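Local coordinates for protein decaprenyl diphosphate synthase (Rhodobacter capsulatus, PDB 3MZV) that probably condenses farnesyl diphosphate with several isopentenyl diphosphate units, with magnesium as cofactor, to make the long polyprenyl diphosphate for quinone side chains, at residues E43-L48 with V118-Y123; A27-R32 with T81-H86. All coordinates share one frame; numbering follows the deposited sequence.

Contact 1. Residues E43-L48 with V118-Y123; sequences EVTAHL and VLVGDY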
loop_
_atom_site.group_PDB
_atom_site.type_symbol
_atom_site.label_atom_id
_atom_site.label_comp_id
_atom_site.label_asym_id
_atom_site.label_seq_id
_atom_site.Cartn_x
_atom_site.Cartn_y
_atom_site.Cartn_z
ATOM N N GLU B 43 11.824 -13.181 -1.166
ATOM C CA GLU B 43 11.309 -14.490 -1.633
ATOM C C GLU B 43 9.979 -14.305 -2.339
ATOM O O GLU B 43 9.821 -14.752 -3.469
ATOM C CB GLU B 43 11.130 -15.503 -0.494
ATOM C CG GLU B 43 12.365 -16.348 -0.218
ATOM C CD GLU B 43 12.438 -16.817 1.235
ATOM O OE1 GLU B 43 11.422 -17.375 1.720
ATOM O OE2 GLU B 43 13.501 -16.593 1.875
ATOM N N VAL B 44 9.031 -13.643 -1.676
ATOM C CA VAL B 44 7.718 -13.372 -2.297
ATOM C C VAL B 44 7.816 -12.479 -3.556
ATOM O O VAL B 44 7.151 -12.731 -4.567
ATOM C CB VAL B 44 6.735 -12.718 -1.289
ATOM C CG1 VAL B 44 5.435 -12.296 -1.996
ATOM C CG2 VAL B 44 6.449 -13.678 -0.103
ATOM N N THR B 45 8.635 -11.431 -3.481
ATOM C CA THR B 45 8.826 -10.515 -4.622
ATOM C C THR B 45 9.485 -11.211 -5.816
ATOM O O THR B 45 9.037 -11.043 -6.964
ATOM C CB THR B 45 9.697 -9.279 -4.251
ATOM O OG1 THR B 45 9.287 -8.744 -2.980
ATOM C CG2 THR B 45 9.573 -8.211 -5.349
ATOM N N ALA B 46 10.560 -11.960 -5.530
ATOM C CA ALA B 46 11.203 -12.809 -6.518
ATOM C C ALA B 46 10.137 -13.584 -7.262
ATOM O O ALA B 46 10.062 -13.526 -8.482
ATOM C CB ALA B 46 12.197 -13.797 -5.840
ATOM N N HIS B 47 9.289 -14.266 -6.496
ATOM C CA HIS B 47 8.292 -15.209 -7.024
ATOM C C HIS B 47 7.265 -14.569 -7.974
ATOM O O HIS B 47 6.707 -15.256 -8.829
ATOM C CB HIS B 47 7.594 -15.947 -5.849
ATOM C CG HIS B 47 6.513 -16.895 -6.272
ATOM N ND1 HIS B 47 6.755 -18.223 -6.564
ATOM C CD2 HIS B 47 5.182 -16.705 -6.457
ATOM C CE1 HIS B 47 5.622 -18.808 -6.916
ATOM N NE2 HIS B 47 4.652 -17.910 -6.860
ATOM N N LEU B 48 7.013 -13.265 -7.845
ATOM C CA LEU B 48 6.097 -12.590 -8.775
ATOM C C LEU B 48 6.803 -12.093 -10.046
ATOM O O LEU B 48 6.229 -12.132 -11.134
ATOM C CB LEU B 48 5.361 -11.430 -8.087
ATOM C CG LEU B 48 4.177 -10.836 -8.874
ATOM C CD1 LEU B 48 3.207 -11.907 -9.412
ATOM C CD2 LEU B 48 3.414 -9.797 -8.018
ATOM N N VAL B 118 -0.308 -9.037 1.221
ATOM C CA VAL B 118 -0.638 -7.659 1.572
ATOM C C VAL B 118 0.598 -6.954 2.050
ATOM O O VAL B 118 0.898 -5.871 1.603
ATOM C CB VAL B 118 -1.751 -7.552 2.632
ATOM C CG1 VAL B 118 -1.964 -6.081 3.001
ATOM C CG2 VAL B 118 -3.051 -8.151 2.100
ATOM N N LEU B 119 1.321 -7.566 2.969
ATOM C CA LEU B 119 2.428 -6.920 3.615
ATOM C C LEU B 119 3.628 -6.795 2.679
ATOM O O LEU B 119 4.380 -5.806 2.730
ATOM C CB LEU B 119 2.784 -7.661 4.875
ATOM C CG LEU B 119 1.703 -7.600 5.962
ATOM C CD1 LEU B 119 2.028 -8.570 7.042
ATOM C CD2 LEU B 119 1.578 -6.189 6.498
ATOM N N VAL B 120 3.787 -7.751 1.782
ATOM C CA VAL B 120 4.881 -7.636 0.809
ATOM C C VAL B 120 4.590 -6.531 -0.178
ATOM O O VAL B 120 5.454 -5.720 -0.434
ATOM C CB VAL B 120 5.163 -8.976 0.090
ATOM C CG1 VAL B 120 6.086 -8.754 -1.108
ATOM C CG2 VAL B 120 5.816 -9.930 1.091
ATOM N N GLY B 121 3.365 -6.435 -0.663
ATOM C CA GLY B 121 2.979 -5.332 -1.521
ATOM C C GLY B 121 3.200 -3.999 -0.798
ATOM O O GLY B 121 3.664 -3.017 -1.394
ATOM N N ASP B 122 2.859 -3.936 0.487
ATOM C CA ASP B 122 3.082 -2.662 1.221
ATOM C C ASP B 122 4.590 -2.280 1.312
ATOM O O ASP B 122 4.994 -1.105 1.160
ATOM C CB ASP B 122 2.501 -2.737 2.647
ATOM C CG ASP B 122 0.962 -2.771 2.678
ATOM O OD1 ASP B 122 0.342 -2.410 1.699
ATOM O OD2 ASP B 122 0.396 -3.131 3.732
ATOM N N TYR B 123 5.404 -3.279 1.623
ATOM C CA TYR B 123 6.847 -3.119 1.670
ATOM C C TYR B 123 7.406 -2.562 0.365
ATOM O O TYR B 123 8.196 -1.631 0.401
ATOM C CB TYR B 123 7.544 -4.450 1.991
ATOM C CG TYR B 123 9.023 -4.283 2.327
ATOM C CD1 TYR B 123 9.425 -3.740 3.545
ATOM C CD2 TYR B 123 10.014 -4.608 1.393
ATOM C CE1 TYR B 123 10.774 -3.595 3.869
ATOM C CE2 TYR B 123 11.369 -4.469 1.725
ATOM C CZ TYR B 123 11.735 -3.954 2.937
ATOM O OH TYR B 123 13.078 -3.803 3.274
#
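Val44 and Val120 meet through branched aliphatic side chains, and no ring or other flat group offers a face or an edge across this contact. The two valines cross obliquely. Val44 CG1 lies 3.7 Å from Val120 CG1, and Val44 CB is 3.8 Å from Val120 CG2. Both branches of Val120 are therefore used. CG1, anti to the backbone N (chi1 168°), reaches Val44 and also Thr45, whose OG1 is 3.7 Å from it. CG2 packs on CB and CG1 of Val44. The Thr45 hydroxyl is buried but has a polar partner. OG1 stands beside its own backbone N (chi1 -44°), where it hydrogen-bonds to Ile41 O one turn back in the helix. Its touch on Val120 is plain packing. With an alanine in place of Val120 both methyls go, which would probably open a gap beside Val44 and take away the methyl that packs on the Thr45 hydroxyl. Leu91 of helix 74-96 also packs on Val120, while Ala108 and Trp112 pack on Val44. Further along helix 114-133, Asp122 is hydrogen-bonded to His92 of the second subunit, so this helix also lines the dimer interface. The contact is a small buried apolar joint of 116 Å² between helices 40-49 and 114-133, part of the all-helical isoprenoid synthase fold of the FPP/GGPP synthase family.

Contact 2. Residues A27-R32 with T81-H86; sequences ALIRER and TVEFIH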
loop_
_atom_site.group_PDB
_atom_site.type_symbol
_atom_site.label_atom_id
_atom_site.label_comp_id
_atom_site.label_asym_id
_atom_site.label_seq_id
_atom_site.Cartn_x
_atom_site.Cartn_y
_atom_site.Cartn_z
ATOM N N ALA B 27 18.576 -4.277 -11.573
ATOM C CA ALA B 27 19.499 -4.127 -10.450
ATOM C C ALA B 27 18.973 -3.341 -9.218
ATOM O O ALA B 27 19.189 -3.734 -8.054
ATOM C CB ALA B 27 20.800 -3.518 -10.942
ATOM N N LEU B 28 18.329 -2.216 -9.480
ATOM C CA LEU B 28 17.790 -1.376 -8.442
ATOM C C LEU B 28 16.632 -2.068 -7.737
ATOM O O LEU B 28 16.479 -1.922 -6.516
ATOM C CB LEU B 28 17.327 -0.048 -9.080
ATOM C CG LEU B 28 17.233 1.217 -8.246
ATOM C CD1 LEU B 28 18.450 1.527 -7.348
ATOM C CD2 LEU B 28 16.954 2.358 -9.284
ATOM N N ILE B 29 15.827 -2.804 -8.500
ATOM C CA ILE B 29 14.707 -3.611 -7.991
ATOM C C ILE B 29 15.198 -4.672 -6.987
ATOM O O ILE B 29 14.674 -4.804 -5.868
ATOM C CB ILE B 29 13.924 -4.270 -9.162
ATOM C CG1 ILE B 29 13.074 -3.216 -9.893
ATOM C CG2 ILE B 29 12.967 -5.419 -8.656
ATOM C CD1 ILE B 29 12.112 -3.782 -10.926
ATOM N N ARG B 30 16.216 -5.413 -7.396
ATOM C CA ARG B 30 16.773 -6.453 -6.558
ATOM C C ARG B 30 17.340 -5.797 -5.284
ATOM O O ARG B 30 17.127 -6.286 -4.166
ATOM C CB ARG B 30 17.832 -7.257 -7.345
ATOM N N GLU B 31 17.980 -4.643 -5.443
ATOM C CA GLU B 31 18.556 -3.940 -4.308
ATOM C C GLU B 31 17.473 -3.435 -3.330
ATOM O O GLU B 31 17.598 -3.637 -2.114
ATOM C CB GLU B 31 19.490 -2.830 -4.815
ATOM C CG GLU B 31 19.911 -1.753 -3.858
ATOM C CD GLU B 31 20.467 -0.531 -4.613
ATOM O OE1 GLU B 31 21.149 -0.754 -5.659
ATOM O OE2 GLU B 31 20.215 0.639 -4.190
ATOM N N ARG B 32 16.403 -2.832 -3.838
ATOM C CA ARG B 32 15.424 -2.213 -2.950
ATOM C C ARG B 32 14.324 -3.161 -2.423
ATOM O O ARG B 32 13.630 -2.802 -1.456
ATOM C CB ARG B 32 14.784 -0.978 -3.626
ATOM C CG ARG B 32 15.765 0.132 -3.978
ATOM C CD ARG B 32 16.593 0.586 -2.796
ATOM N NE ARG B 32 17.584 1.577 -3.216
ATOM C CZ ARG B 32 17.483 2.882 -3.004
ATOM N NH1 ARG B 32 16.423 3.394 -2.351
ATOM N NH2 ARG B 32 18.461 3.680 -3.435
ATOM N N THR B 81 10.388 2.250 -9.868
ATOM C CA THR B 81 9.252 2.611 -9.053
ATOM C C THR B 81 7.930 2.232 -9.710
ATOM O O THR B 81 7.051 1.644 -9.073
ATOM C CB THR B 81 9.257 4.166 -8.684
ATOM O OG1 THR B 81 10.457 4.510 -7.980
ATOM C CG2 THR B 81 8.031 4.513 -7.863
ATOM N N VAL B 82 7.803 2.510 -10.993
ATOM C CA VAL B 82 6.633 2.094 -11.773
ATOM C C VAL B 82 6.443 0.559 -11.695
ATOM O O VAL B 82 5.352 0.070 -11.479
ATOM C CB VAL B 82 6.798 2.557 -13.228
ATOM C CG1 VAL B 82 5.813 1.851 -14.149
ATOM C CG2 VAL B 82 6.589 4.066 -13.303
ATOM N N GLU B 83 7.513 -0.190 -11.798
ATOM C CA GLU B 83 7.396 -1.612 -11.707
ATOM C C GLU B 83 7.053 -2.089 -10.305
ATOM O O GLU B 83 6.256 -3.024 -10.163
ATOM C CB GLU B 83 8.675 -2.276 -12.152
ATOM C CG GLU B 83 8.477 -3.774 -12.331
ATOM C CD GLU B 83 7.781 -4.166 -13.609
ATOM O OE1 GLU B 83 6.788 -3.518 -14.039
ATOM O OE2 GLU B 83 8.230 -5.185 -14.195
ATOM N N PHE B 84 7.676 -1.479 -9.282
ATOM C CA PHE B 84 7.306 -1.780 -7.884
ATOM C C PHE B 84 5.808 -1.535 -7.645
ATOM O O PHE B 84 5.122 -2.347 -7.007
ATOM C CB PHE B 84 8.125 -0.944 -6.898
ATOM C CG PHE B 84 9.503 -1.508 -6.581
ATOM C CD1 PHE B 84 9.669 -2.813 -6.189
ATOM C CD2 PHE B 84 10.605 -0.673 -6.582
ATOM C CE1 PHE B 84 10.933 -3.300 -5.830
ATOM C CE2 PHE B 84 11.847 -1.122 -6.198
ATOM C CZ PHE B 84 12.012 -2.459 -5.832
ATOM N N ILE B 85 5.296 -0.409 -8.125
ATOM C CA ILE B 85 3.888 -0.098 -7.960
ATOM C C ILE B 85 3.008 -1.142 -8.656
ATOM O O ILE B 85 2.025 -1.637 -8.082
ATOM C CB ILE B 85 3.558 1.341 -8.457
ATOM C CG1 ILE B 85 4.218 2.379 -7.536
ATOM C CG2 ILE B 85 2.071 1.560 -8.499
ATOM C CD1 ILE B 85 4.266 3.780 -8.147
ATOM N N HIS B 86 3.384 -1.522 -9.872
ATOM C CA HIS B 86 2.620 -2.531 -10.597
ATOM C C HIS B 86 2.652 -3.826 -9.813
ATOM O O HIS B 86 1.607 -4.457 -9.658
ATOM C CB HIS B 86 3.170 -2.709 -12.000
ATOM C CG HIS B 86 2.538 -3.814 -12.774
ATOM N ND1 HIS B 86 1.202 -3.825 -13.092
ATOM C CD2 HIS B 86 3.071 -4.928 -13.335
ATOM C CE1 HIS B 86 0.926 -4.905 -13.795
ATOM N NE2 HIS B 86 2.043 -5.595 -13.951
#
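Phe84 slides its ring past Ile29, over the last turn of helix 19-32. This is helix-on-helix packing within the all-helical isoprenoid synthase fold, where helix 19-32 lies against helix 74-96. The segment axes come within 10.5 Å and cross at -55°. Phe84 CG stands beside the backbone N, anti to the carbonyl carbon (chi1 -83°), and from there the ring reaches across to the other helix. The ring tip CZ is 3.5 Å from Ile29 O. The oxygen sits at the ring edge, near its plane, where the slightly positive C-H rim is likely to suit it. One face of the same ring is turned to Ile29 CG1, offset toward the rim. Ile29 CG2 comes to 4.1 Å from Phe84 CE1. Arg32 adds its CB, 3.8 Å from Phe84 CZ, in an oblique approach. Ser128 of helix 114-133 also touches Phe84.

Beyond the ring, the CG1 branch of Ile29 ends in CD1, which rests on the aliphatic part of Glu83, 3.9 Å from Glu83 CG. The two side chains are crossed, not aligned. Glu83 is buried, and its OE2 forms a salt bridge with Arg55. The far end of Arg32 leads away from Phe84. There the guanidinium has two acidic partners. NH2 pairs with Asp134, and NE makes a salt bridge with Glu31 OE2 at 3.0 Å, nearly straight (165°), close to the guanidinium plane and on the anti side of the carboxylate but well out of its plane.

From the N terminus, helix 19-32 supplies residues 27-32, the first half of contact 2. Helix 40-49 follows and supplies residues 43-48, the first half of contact 1. Contact 2 closes first, at residues 81-86 on helix 74-96, over a loop of 48 residues. Contact 1 closes at residues 118-123 on helix 114-133, over 69 residues. The segments alternate, so the two loops cross and neither nests in the other. Together they tie two successive N-terminal helices to two long helices of the fold. The contact centres are about 11 Å apart, and they touch where Tyr123 CE2 packs 4.2 Å from Arg32 O.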